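Local coordinates for endosialidase (Enterobacteria phage phi92, PDB 4HIZ), which hydrolyses polysialic acid within the chain, at alpha-2,8 and probably also alpha-2,9 linkages, using a sialidase-type beta-propeller, at residues M149-C154 with E291-V297; N156-I162 with E176-M182; P60-V64 with Q454-I458. One frame throughout, in Å; residues are numbered along the deposited sequence. Where two conformers were deposited one is given.

Overall arrangement
Contacts 1 and 2 lie nearer the centre of the folded chain (about 15 and 14 Å from it, centre to centre, against 32 Å for contact 3) and share a sheet: strand 144-154 pairs with strand 157-166, so the two contacts touch, with centres about 10 Å apart. Contact 1 lies between the first strands of two propeller blades and relies on few hydrogen bonds and much side-chain packing. Contact 2 lies within one blade; it carries a full antiparallel ladder and reaches a sugar pocket at one end. Contact 3 is also largely buried but peripheral. There strand 61-64 joins the blade containing strand 456-460, in parallel and beside a second subunit.

Contact 1: residues M149-C154 with E291-V297; sequences MSMGVC and ETHSFTV. With EDO (1,2-ethanediol), chain J.
Ser150 and Phe295 join these two nearly parallel strands in different ways, the first by a hydroxyl bond and the second by its ring. Ser150 places OG anti to its own N (chi1 180°), and from there it donates to Ser294 O at 2.7 Å, coming in above the carbonyl plane. One step back, Ser294 N gives a nearly straight bond of 2.9 Å to Met149 O. The backbone N of Met151 is buried and finds no partner in the model.

Phe295 swings its ring across toward the other strand, CG trans to N (chi1 178°). It lands where Gly152 has no side chain, with CD1 3.6 Å from Gly152 CA and Gly152 N over one ring face. The OG of Ser150 and the CB of Cys154 sit at the ring's edge. Beyond it the packing is tight: Val297 CG2 comes within 3.1 Å of Val153 O and 3.7 Å of Cys154 CB.

At the other end, Met149 stretches out fully. Its SD meets the His293 ring at the edge, 3.9 Å from CD2, while CE runs on to within 3.8 Å of Glu291 OE2. A water accepts from Met149 N and donates to Thr292 OG1, which also bonds Glu163. Thr296 points away from 149-154; its OG1 is hydrogen-bonded to O2 of an ethanediol, probably from the crystallisation liquor, at 2.7 Å, and to the backbone N of Tyr354.

Both strands lead the sheets of their blades, as the innermost strands of a beta-propeller do. Strand 157-166 follows 149-154 in one blade, strand 304-311 follows 291-297 in the other and brings Phe305 against Phe295, and strand 347-355, first of a further blade, covers His293, Ser294 and Thr296.

Contact 2: residues N156-I162 with E176-M182; sequences NRLYAVI and ELWSRPM. With FRU (beta-D-fructofuranose), chain G.
Arg157 grips Ser179 OG side-on with two nitrogens, NE at 3.2 Å and NH2 at 2.9 Å, across an antiparallel beta hairpin that forms two strands of a propeller blade. The side chain folds back at chi3 (61°), which brings the hydroxyl into the guanidinium plane. Ser179 OG also bonds Glu272; the serine has two conformers, so this grip applies to one of them. NH1 of Arg157 forms a salt bridge with Asp214.

At the opposite end of the hairpin Glu176 belongs to a glycan pocket. Its OE2 accepts from O3 of the bound fructose at 2.6 Å, and OE1 accepts from the sugar's O4 at 2.7 Å. OE1 also takes the indole hydrogen of Trp178, NE1 lying 3.0 Å away on an almost straight line (175°), and a water that bridges to Ile162 O. Tyr146 and Asp138 hold the sugar too.

Between these two sites runs the backbone ladder. Ala160 and Trp178 exchange two hydrogen bonds, matching pairs join Leu158 with Arg180 and Ile162 with Glu176, and Met182 N adds a bond to Asn156 O at the open end.

Packing then follows the two faces of the sheet. Ile162 lays CG1 over the five-membered ring of Trp178, 3.5 Å from CD2, a CH-pi contact that backs this pocket residue. On the face shared by Tyr159 and Leu177, Leu177 CD2 lies 3.9 Å from Tyr159 CD1. Met182, bent at chi2 and chi3, curls its SD back to 3.6 Å from Leu158 CB.

Contact 3: residues P60-V64 with Q454-I458; sequences PLTYV and QWFNI
Strands 61-64 and 456-458 run parallel at 31° to each other, with Thr62 level with Phe456 and Tyr63 with Asn457. The parallel ladder is short: Thr62 N donates to Trp455 O at 2.9 Å and Thr62 O accepts from Asn457 N at 2.7 Å, so the N and O of Thr62 bond to the residues on either side of Phe456, the parallel pattern. Further on, Val64 N reaches Asn457 O in a weak bond of 3.4 Å. Before the strands pair, a water accepts from Trp455 N and donates to Pro60 O.

Thr62 splits its side chain between two partners. With chi1 at -60°, OG1 receives the Gln454 NE2 hydrogen at 2.9 Å, in the plane of the amide and nearly straight, while CG2 lies alongside the Phe456 ring, 3.6 Å from CD1. Gln454 CG lies over one face of that ring, toward its rim.

The pairing adds a strand from the N-terminal extension to the outer edge of a propeller blade: strand 456-460 is bonded on its other side to strand 435-442, and 61-64 is bonded on its other side, antiparallel, to 49-53. Val64 CG1 meets Phe456 CD1 at 3.8 Å, crossing it at about a right angle.

On the other face Tyr63 CD2 packs 3.8 Å from Asn457 CB, and its OH bonds Arg435; Val530 of a second subunit touches both residues. Leu61 CD2 rests 3.8 Å from Trp455 CB, the two side chains pointing the same way.

Contact 1: residues M149-C154 with E291-V297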
loop_
_atom_site.group_PDB
_atom_site.type_symbol
_atom_site.label_atom_id
_atom_site.label_comp_id
_atom_site.label_asym_id
_atom_site.label_seq_id
_atom_site.Cartn_x
_atom_site.Cartn_y
_atom_site.Cartn_z
ATOM N N MET A 149 11.743 -25.022 10.308
ATOM C CA MET A 149 11.022 -25.765 9.277
ATOM C C MET A 149 10.003 -26.756 9.855
ATOM O O MET A 149 9.434 -27.567 9.110
ATOM C CB MET A 149 11.994 -26.477 8.323
ATOM C CG MET A 149 12.792 -25.480 7.445
ATOM S SD MET A 149 13.915 -26.397 6.394
ATOM C CE MET A 149 14.517 -25.032 5.378
ATOM N N SER A 150 9.760 -26.708 11.169
ATOM C CA SER A 150 8.780 -27.616 11.771
ATOM C C SER A 150 7.894 -26.785 12.684
ATOM O O SER A 150 8.397 -26.190 13.656
ATOM C CB SER A 150 9.511 -28.691 12.613
ATOM O OG SER A 150 8.537 -29.554 13.192
ATOM N N MET A 151 6.590 -26.743 12.381
ATOM C CA MET A 151 5.624 -26.005 13.190
ATOM C C MET A 151 4.234 -26.577 12.941
ATOM O O MET A 151 3.933 -27.055 11.833
ATOM C CB MET A 151 5.606 -24.528 12.714
ATOM C CG MET A 151 4.685 -23.605 13.552
ATOM S SD MET A 151 4.737 -21.877 12.953
ATOM C CE MET A 151 6.373 -21.367 13.508
ATOM N N GLY A 152 3.383 -26.515 13.960
ATOM C CA GLY A 152 1.992 -26.924 13.794
ATOM C C GLY A 152 1.238 -26.774 15.102
ATOM O O GLY A 152 1.713 -26.143 16.055
ATOM N N VAL A 153 0.047 -27.360 15.136
ATOM C CA VAL A 153 -0.859 -27.197 16.289
ATOM C C VAL A 153 -1.115 -28.573 16.879
ATOM O O VAL A 153 -1.374 -29.536 16.139
ATOM C CB VAL A 153 -2.198 -26.568 15.847
ATOM C CG1 VAL A 153 -3.186 -26.504 17.042
ATOM C CG2 VAL A 153 -1.955 -25.163 15.265
ATOM N N CYS A 154 -1.036 -28.663 18.211
ATOM C CA CYS A 154 -1.401 -29.897 18.890
ATOM C C CYS A 154 -2.127 -29.497 20.158
ATOM O O CYS A 154 -1.624 -28.682 20.926
ATOM C CB CYS A 154 -0.133 -30.694 19.226
ATOM S SG CYS A 154 -0.551 -32.311 19.985
ATOM N N GLU A 291 18.700 -30.690 9.863
ATOM C CA GLU A 291 17.458 -29.902 9.908
ATOM C C GLU A 291 16.375 -30.683 10.580
ATOM O O GLU A 291 16.278 -31.896 10.383
ATOM C CB GLU A 291 16.923 -29.530 8.492
ATOM C CG GLU A 291 17.755 -28.496 7.755
ATOM C CD GLU A 291 17.348 -28.321 6.295
ATOM O OE1 GLU A 291 16.736 -29.239 5.732
ATOM O OE2 GLU A 291 17.615 -27.261 5.698
ATOM N N THR A 292 15.560 -29.989 11.378
ATOM C CA THR A 292 14.229 -30.473 11.755
ATOM C C THR A 292 13.218 -29.875 10.764
ATOM O O THR A 292 13.365 -28.710 10.325
ATOM C CB THR A 292 13.848 -30.100 13.202
ATOM O OG1 THR A 292 13.912 -28.686 13.415
ATOM C CG2 THR A 292 14.826 -30.777 14.233
ATOM N N HIS A 293 12.209 -30.667 10.424
ATOM C CA HIS A 293 11.411 -30.360 9.227
ATOM C C HIS A 293 10.128 -31.153 9.257
ATOM O O HIS A 293 10.170 -32.388 9.423
ATOM C CB HIS A 293 12.250 -30.715 7.974
ATOM C CG HIS A 293 11.538 -30.517 6.661
ATOM N ND1 HIS A 293 10.755 -31.499 6.088
ATOM C CD2 HIS A 293 11.540 -29.478 5.782
ATOM C CE1 HIS A 293 10.311 -31.076 4.908
ATOM N NE2 HIS A 293 10.784 -29.860 4.699
ATOM N N SER A 294 8.982 -30.460 9.158
ATOM C CA SER A 294 7.656 -31.096 9.137
ATOM C C SER A 294 7.187 -31.461 10.557
ATOM O O SER A 294 7.997 -31.621 11.495
ATOM C CB SER A 294 7.619 -32.329 8.193
ATOM O OG SER A 294 6.291 -32.620 7.774
ATOM N N PHE A 295 5.882 -31.593 10.689
ATOM C CA PHE A 295 5.253 -31.759 11.999
ATOM C C PHE A 295 3.957 -32.499 11.765
ATOM O O PHE A 295 3.190 -32.159 10.850
ATOM C CB PHE A 295 4.957 -30.367 12.604
ATOM C CG PHE A 295 4.261 -30.409 13.926
ATOM C CD1 PHE A 295 2.874 -30.393 13.983
ATOM C CD2 PHE A 295 4.996 -30.441 15.108
ATOM C CE1 PHE A 295 2.194 -30.392 15.232
ATOM C CE2 PHE A 295 4.351 -30.456 16.357
ATOM C CZ PHE A 295 2.947 -30.429 16.415
ATOM N N THR A 296 3.643 -33.486 12.607
ATOM C CA THR A 296 2.290 -34.041 12.523
ATOM C C THR A 296 1.839 -34.580 13.888
ATOM O O THR A 296 2.633 -35.112 14.679
ATOM C CB THR A 296 2.192 -35.148 11.427
ATOM O OG1 THR A 296 0.827 -35.534 11.237
ATOM C CG2 THR A 296 3.003 -36.394 11.822
ATOM N N VAL A 297 0.555 -34.397 14.178
ATOM C CA VAL A 297 -0.014 -34.868 15.444
ATOM C C VAL A 297 -0.463 -36.315 15.361
ATOM O O VAL A 297 -1.150 -36.704 14.423
ATOM C CB VAL A 297 -1.203 -34.011 15.861
ATOM C CG1 VAL A 297 -1.904 -34.619 17.113
ATOM C CG2 VAL A 297 -0.721 -32.607 16.147
HETATM C C1 EDO J . -2.801 -34.249 8.919
HETATM O O1 EDO J . -3.013 -32.835 9.030
HETATM C C2 EDO J . -2.033 -34.782 10.128
HETATM O O2 EDO J . -1.175 -33.762 10.695
HETATM O O HOH W 1 12.495 -26.424 12.659
#

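Contact 2: residues N156-I162 with E176-M182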
loop_
_atom_site.group_PDB
_atom_site.type_symbol
_atom_site.label_atom_id
_atom_site.label_comp_id
_atom_site.label_asym_id
_atom_site.label_seq_id
_atom_site.Cartn_x
_atom_site.Cartn_y
_atom_site.Cartn_z
ATOM N N ASN A 156 -4.697 -27.610 20.947
ATOM C CA ASN A 156 -4.913 -26.159 21.085
ATOM C C ASN A 156 -3.689 -25.329 21.496
ATOM O O ASN A 156 -3.843 -24.219 22.011
ATOM C CB ASN A 156 -6.128 -25.881 22.011
ATOM C CG ASN A 156 -7.394 -26.420 21.412
ATOM O OD1 ASN A 156 -7.663 -26.176 20.219
ATOM N ND2 ASN A 156 -8.174 -27.190 22.194
ATOM N N ARG A 157 -2.485 -25.847 21.244
ATOM C CA ARG A 157 -1.279 -25.035 21.376
ATOM C C ARG A 157 -0.514 -25.007 20.056
ATOM O O ARG A 157 -0.495 -26.007 19.306
ATOM C CB ARG A 157 -0.335 -25.632 22.431
ATOM C CG ARG A 157 -0.952 -25.728 23.849
ATOM C CD ARG A 157 0.093 -26.189 24.909
ATOM N NE ARG A 157 1.209 -25.250 25.012
ATOM C CZ ARG A 157 1.191 -24.115 25.715
ATOM N NH1 ARG A 157 0.117 -23.763 26.415
ATOM N NH2 ARG A 157 2.272 -23.340 25.749
ATOM N N LEU A 158 0.166 -23.892 19.802
ATOM C CA LEU A 158 1.150 -23.835 18.727
ATOM C C LEU A 158 2.455 -24.471 19.192
ATOM O O LEU A 158 2.958 -24.144 20.264
ATOM C CB LEU A 158 1.429 -22.365 18.422
ATOM C CG LEU A 158 2.335 -22.114 17.208
ATOM C CD1 LEU A 158 1.686 -22.622 15.870
ATOM C CD2 LEU A 158 2.717 -20.599 17.076
ATOM N N TYR A 159 3.030 -25.347 18.376
ATOM C CA TYR A 159 4.337 -25.910 18.661
ATOM C C TYR A 159 5.262 -25.601 17.499
ATOM O O TYR A 159 4.850 -25.679 16.356
ATOM C CB TYR A 159 4.239 -27.436 18.840
ATOM C CG TYR A 159 3.790 -27.816 20.232
ATOM C CD1 TYR A 159 4.714 -27.911 21.285
ATOM C CD2 TYR A 159 2.438 -28.029 20.509
ATOM C CE1 TYR A 159 4.279 -28.222 22.606
ATOM C CE2 TYR A 159 1.991 -28.354 21.820
ATOM C CZ TYR A 159 2.912 -28.424 22.846
ATOM O OH TYR A 159 2.492 -28.727 24.112
ATOM N N ALA A 160 6.508 -25.272 17.799
ATOM C CA ALA A 160 7.476 -25.035 16.740
ATOM C C ALA A 160 8.851 -25.498 17.219
ATOM O O ALA A 160 9.199 -25.296 18.395
ATOM C CB ALA A 160 7.516 -23.537 16.367
ATOM N N VAL A 161 9.653 -26.085 16.327
ATOM C CA VAL A 161 11.031 -26.332 16.703
ATOM C C VAL A 161 11.811 -25.137 16.168
ATOM O O VAL A 161 12.030 -25.013 14.952
ATOM C CB VAL A 161 11.613 -27.644 16.125
ATOM C CG1 VAL A 161 13.089 -27.822 16.583
ATOM C CG2 VAL A 161 10.768 -28.830 16.591
ATOM N N ILE A 162 12.175 -24.250 17.088
ATOM C CA ILE A 162 12.903 -23.046 16.743
ATOM C C ILE A 162 14.377 -23.337 16.915
ATOM O O ILE A 162 14.868 -23.628 18.023
ATOM C CB ILE A 162 12.490 -21.859 17.621
ATOM C CG1 ILE A 162 11.001 -21.539 17.404
ATOM C CG2 ILE A 162 13.381 -20.663 17.315
ATOM C CD1 ILE A 162 10.610 -21.206 15.917
ATOM N N GLU A 176 15.165 -25.675 20.051
ATOM C CA GLU A 176 14.251 -25.541 21.185
ATOM C C GLU A 176 12.859 -25.826 20.729
ATOM O O GLU A 176 12.478 -25.427 19.624
ATOM C CB GLU A 176 14.303 -24.130 21.788
ATOM C CG GLU A 176 15.661 -23.813 22.446
ATOM C CD GLU A 176 15.888 -22.307 22.656
ATOM O OE1 GLU A 176 15.399 -21.469 21.850
ATOM O OE2 GLU A 176 16.575 -21.975 23.649
ATOM N N LEU A 177 12.079 -26.490 21.580
ATOM C CA LEU A 177 10.653 -26.627 21.319
ATOM C C LEU A 177 9.999 -25.379 21.922
ATOM O O LEU A 177 10.147 -25.138 23.113
ATOM C CB LEU A 177 10.128 -27.943 21.950
ATOM C CG LEU A 177 8.639 -28.195 21.612
ATOM C CD1 LEU A 177 8.443 -28.547 20.121
ATOM C CD2 LEU A 177 8.083 -29.303 22.540
ATOM N N TRP A 178 9.328 -24.549 21.096
ATOM C CA TRP A 178 8.613 -23.372 21.595
ATOM C C TRP A 178 7.133 -23.667 21.535
ATOM O O TRP A 178 6.652 -24.259 20.547
ATOM C CB TRP A 178 8.884 -22.140 20.706
ATOM C CG TRP A 178 10.252 -21.490 20.828
ATOM C CD1 TRP A 178 11.449 -22.074 21.171
ATOM C CD2 TRP A 178 10.540 -20.106 20.556
ATOM N NE1 TRP A 178 12.463 -21.120 21.145
ATOM C CE2 TRP A 178 11.931 -19.910 20.768
ATOM C CE3 TRP A 178 9.752 -19.019 20.179
ATOM C CZ2 TRP A 178 12.550 -18.664 20.596
ATOM C CZ3 TRP A 178 10.361 -17.772 20.019
ATOM C CH2 TRP A 178 11.746 -17.608 20.200
ATOM N N SER A 179 6.382 -23.268 22.561
ATOM C CA SER A 179 4.927 -23.402 22.459
ATOM C C SER A 179 4.185 -22.294 23.146
ATOM O O SER A 179 4.689 -21.669 24.061
ATOM C CB SER A 179 4.418 -24.765 22.974
ATOM O OG SER A 179 4.353 -24.794 24.387
ATOM N N ARG A 180 2.976 -22.041 22.636
ATOM C CA ARG A 180 2.038 -21.060 23.227
ATOM C C ARG A 180 0.666 -21.643 23.061
ATOM O O ARG A 180 0.434 -22.444 22.166
ATOM C CB ARG A 180 2.049 -19.728 22.419
ATOM C CG ARG A 180 2.969 -18.660 22.993
ATOM C CD ARG A 180 2.937 -17.422 22.096
ATOM N NE ARG A 180 3.622 -16.294 22.730
ATOM C CZ ARG A 180 3.898 -15.156 22.079
ATOM N NH1 ARG A 180 3.523 -15.019 20.794
ATOM N NH2 ARG A 180 4.492 -14.151 22.716
ATOM N N PRO A 181 -0.287 -21.201 23.888
ATOM C CA PRO A 181 -1.672 -21.584 23.603
ATOM C C PRO A 181 -2.098 -20.910 22.293
ATOM O O PRO A 181 -1.701 -19.763 22.062
ATOM C CB PRO A 181 -2.445 -20.967 24.777
ATOM C CG PRO A 181 -1.631 -19.786 25.230
ATOM C CD PRO A 181 -0.174 -20.226 24.992
ATOM N N MET A 182 -2.869 -21.591 21.455
ATOM C CA MET A 182 -3.343 -20.957 20.227
ATOM C C MET A 182 -4.277 -19.794 20.568
ATOM O O MET A 182 -4.901 -19.781 21.615
ATOM C CB MET A 182 -4.140 -21.967 19.390
ATOM C CG MET A 182 -3.272 -22.994 18.680
ATOM S SD MET A 182 -2.065 -22.245 17.532
ATOM C CE MET A 182 -3.142 -21.745 16.168
HETATM C C1 FRU G . 19.576 -17.600 25.111
HETATM C C2 FRU G . 18.196 -17.987 24.819
HETATM C C3 FRU G . 17.794 -18.763 23.678
HETATM C C4 FRU G . 16.318 -18.704 23.715
HETATM C C5 FRU G . 16.087 -17.352 24.323
HETATM C C6 FRU G . 14.701 -17.111 24.904
HETATM O O1 FRU G . 19.705 -16.474 24.264
HETATM O O2 FRU G . 18.133 -19.134 25.769
HETATM O O3 FRU G . 18.388 -20.074 23.506
HETATM O O4 FRU G . 15.775 -18.812 22.360
HETATM O O5 FRU G . 17.100 -17.193 25.344
HETATM O O6 FRU G . 14.550 -17.858 26.070
HETATM O O HOH W 2 16.675 -22.200 19.482
#

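Contact 3: residues P60-V64 with Q454-I458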
loop_
_atom_site.group_PDB
_atom_site.type_symbol
_atom_site.label_atom_id
_atom_site.label_comp_id
_atom_site.label_asym_id
_atom_site.label_seq_id
_atom_site.Cartn_x
_atom_site.Cartn_y
_atom_site.Cartn_z
ATOM N N PRO A 60 8.197 -39.807 -19.177
ATOM C CA PRO A 60 6.954 -39.091 -19.477
ATOM C C PRO A 60 6.441 -38.309 -18.253
ATOM O O PRO A 60 6.558 -38.750 -17.085
ATOM C CB PRO A 60 5.971 -40.215 -19.827
ATOM C CG PRO A 60 6.500 -41.434 -19.082
ATOM C CD PRO A 60 7.996 -41.267 -19.022
ATOM N N LEU A 61 5.911 -37.124 -18.542
ATOM C CA LEU A 61 5.274 -36.274 -17.557
ATOM C C LEU A 61 4.022 -35.761 -18.245
ATOM O O LEU A 61 3.947 -35.742 -19.493
ATOM C CB LEU A 61 6.198 -35.101 -17.191
ATOM C CG LEU A 61 7.539 -35.535 -16.557
ATOM C CD1 LEU A 61 8.513 -34.372 -16.488
ATOM C CD2 LEU A 61 7.246 -36.089 -15.129
ATOM N N THR A 62 3.026 -35.345 -17.456
ATOM C CA THR A 62 1.756 -34.885 -18.050
ATOM C C THR A 62 1.579 -33.411 -17.847
ATOM O O THR A 62 1.842 -32.898 -16.765
ATOM C CB THR A 62 0.575 -35.677 -17.419
ATOM O OG1 THR A 62 0.795 -37.072 -17.713
ATOM C CG2 THR A 62 -0.785 -35.211 -17.989
ATOM N N TYR A 63 1.169 -32.712 -18.903
ATOM C CA TYR A 63 1.072 -31.259 -18.848
ATOM C C TYR A 63 -0.387 -30.891 -18.986
ATOM O O TYR A 63 -1.061 -31.377 -19.919
ATOM C CB TYR A 63 1.875 -30.667 -20.025
ATOM C CG TYR A 63 3.362 -30.940 -19.880
ATOM C CD1 TYR A 63 3.909 -32.201 -20.200
ATOM C CD2 TYR A 63 4.219 -29.963 -19.351
ATOM C CE1 TYR A 63 5.261 -32.463 -20.025
ATOM C CE2 TYR A 63 5.595 -30.210 -19.186
ATOM C CZ TYR A 63 6.108 -31.464 -19.536
ATOM O OH TYR A 63 7.462 -31.725 -19.386
ATOM N N VAL A 64 -0.906 -30.062 -18.079
ATOM C CA VAL A 64 -2.366 -29.815 -18.110
ATOM C C VAL A 64 -2.742 -28.460 -18.682
ATOM O O VAL A 64 -2.002 -27.485 -18.530
ATOM C CB VAL A 64 -3.012 -29.969 -16.706
ATOM C CG1 VAL A 64 -2.574 -31.320 -16.094
ATOM C CG2 VAL A 64 -2.598 -28.818 -15.802
ATOM N N GLN A 454 2.229 -40.943 -12.398
ATOM C CA GLN A 454 1.883 -39.890 -13.338
ATOM C C GLN A 454 2.034 -38.546 -12.620
ATOM O O GLN A 454 1.204 -38.167 -11.786
ATOM C CB GLN A 454 0.457 -40.084 -13.844
ATOM C CG GLN A 454 0.075 -39.009 -14.847
ATOM C CD GLN A 454 -1.225 -39.286 -15.556
ATOM O OE1 GLN A 454 -2.064 -40.035 -15.060
ATOM N NE2 GLN A 454 -1.389 -38.702 -16.740
ATOM N N TRP A 455 3.110 -37.833 -12.927
ATOM C CA TRP A 455 3.262 -36.468 -12.432
ATOM C C TRP A 455 2.633 -35.461 -13.394
ATOM O O TRP A 455 2.887 -35.493 -14.612
ATOM C CB TRP A 455 4.744 -36.129 -12.319
ATOM C CG TRP A 455 5.513 -36.841 -11.209
ATOM C CD1 TRP A 455 6.442 -37.865 -11.351
ATOM C CD2 TRP A 455 5.520 -36.479 -9.834
ATOM N NE1 TRP A 455 6.980 -38.175 -10.124
ATOM C CE2 TRP A 455 6.448 -37.332 -9.178
ATOM C CE3 TRP A 455 4.839 -35.512 -9.089
ATOM C CZ2 TRP A 455 6.714 -37.236 -7.815
ATOM C CZ3 TRP A 455 5.093 -35.404 -7.744
ATOM C CH2 TRP A 455 6.026 -36.270 -7.099
ATOM N N PHE A 456 1.793 -34.585 -12.842
ATOM C CA PHE A 456 1.146 -33.537 -13.618
ATOM C C PHE A 456 1.833 -32.199 -13.358
ATOM O O PHE A 456 1.905 -31.756 -12.220
ATOM C CB PHE A 456 -0.317 -33.397 -13.163
ATOM C CG PHE A 456 -1.169 -34.621 -13.419
ATOM C CD1 PHE A 456 -1.880 -34.741 -14.619
ATOM C CD2 PHE A 456 -1.341 -35.596 -12.425
ATOM C CE1 PHE A 456 -2.695 -35.848 -14.868
ATOM C CE2 PHE A 456 -2.154 -36.706 -12.658
ATOM C CZ PHE A 456 -2.839 -36.825 -13.862
ATOM N N ASN A 457 2.324 -31.563 -14.421
ATOM C CA ASN A 457 2.794 -30.172 -14.349
ATOM C C ASN A 457 1.555 -29.277 -14.310
ATOM O O ASN A 457 0.818 -29.179 -15.316
ATOM C CB ASN A 457 3.665 -29.901 -15.595
ATOM C CG ASN A 457 4.204 -28.473 -15.669
ATOM O OD1 ASN A 457 4.266 -27.703 -14.664
ATOM N ND2 ASN A 457 4.571 -28.095 -16.870
ATOM N N ILE A 458 1.299 -28.681 -13.140
ATOM C CA ILE A 458 0.051 -27.937 -12.889
ATOM C C ILE A 458 0.214 -26.405 -12.928
ATOM O O ILE A 458 -0.783 -25.672 -13.041
ATOM C CB ILE A 458 -0.535 -28.325 -11.524
ATOM C CG1 ILE A 458 0.551 -28.313 -10.420
ATOM C CG2 ILE A 458 -1.106 -29.741 -11.621
ATOM C CD1 ILE A 458 -0.059 -28.256 -8.997
HETATM O O HOH W 3 4.814 -39.121 -15.001
#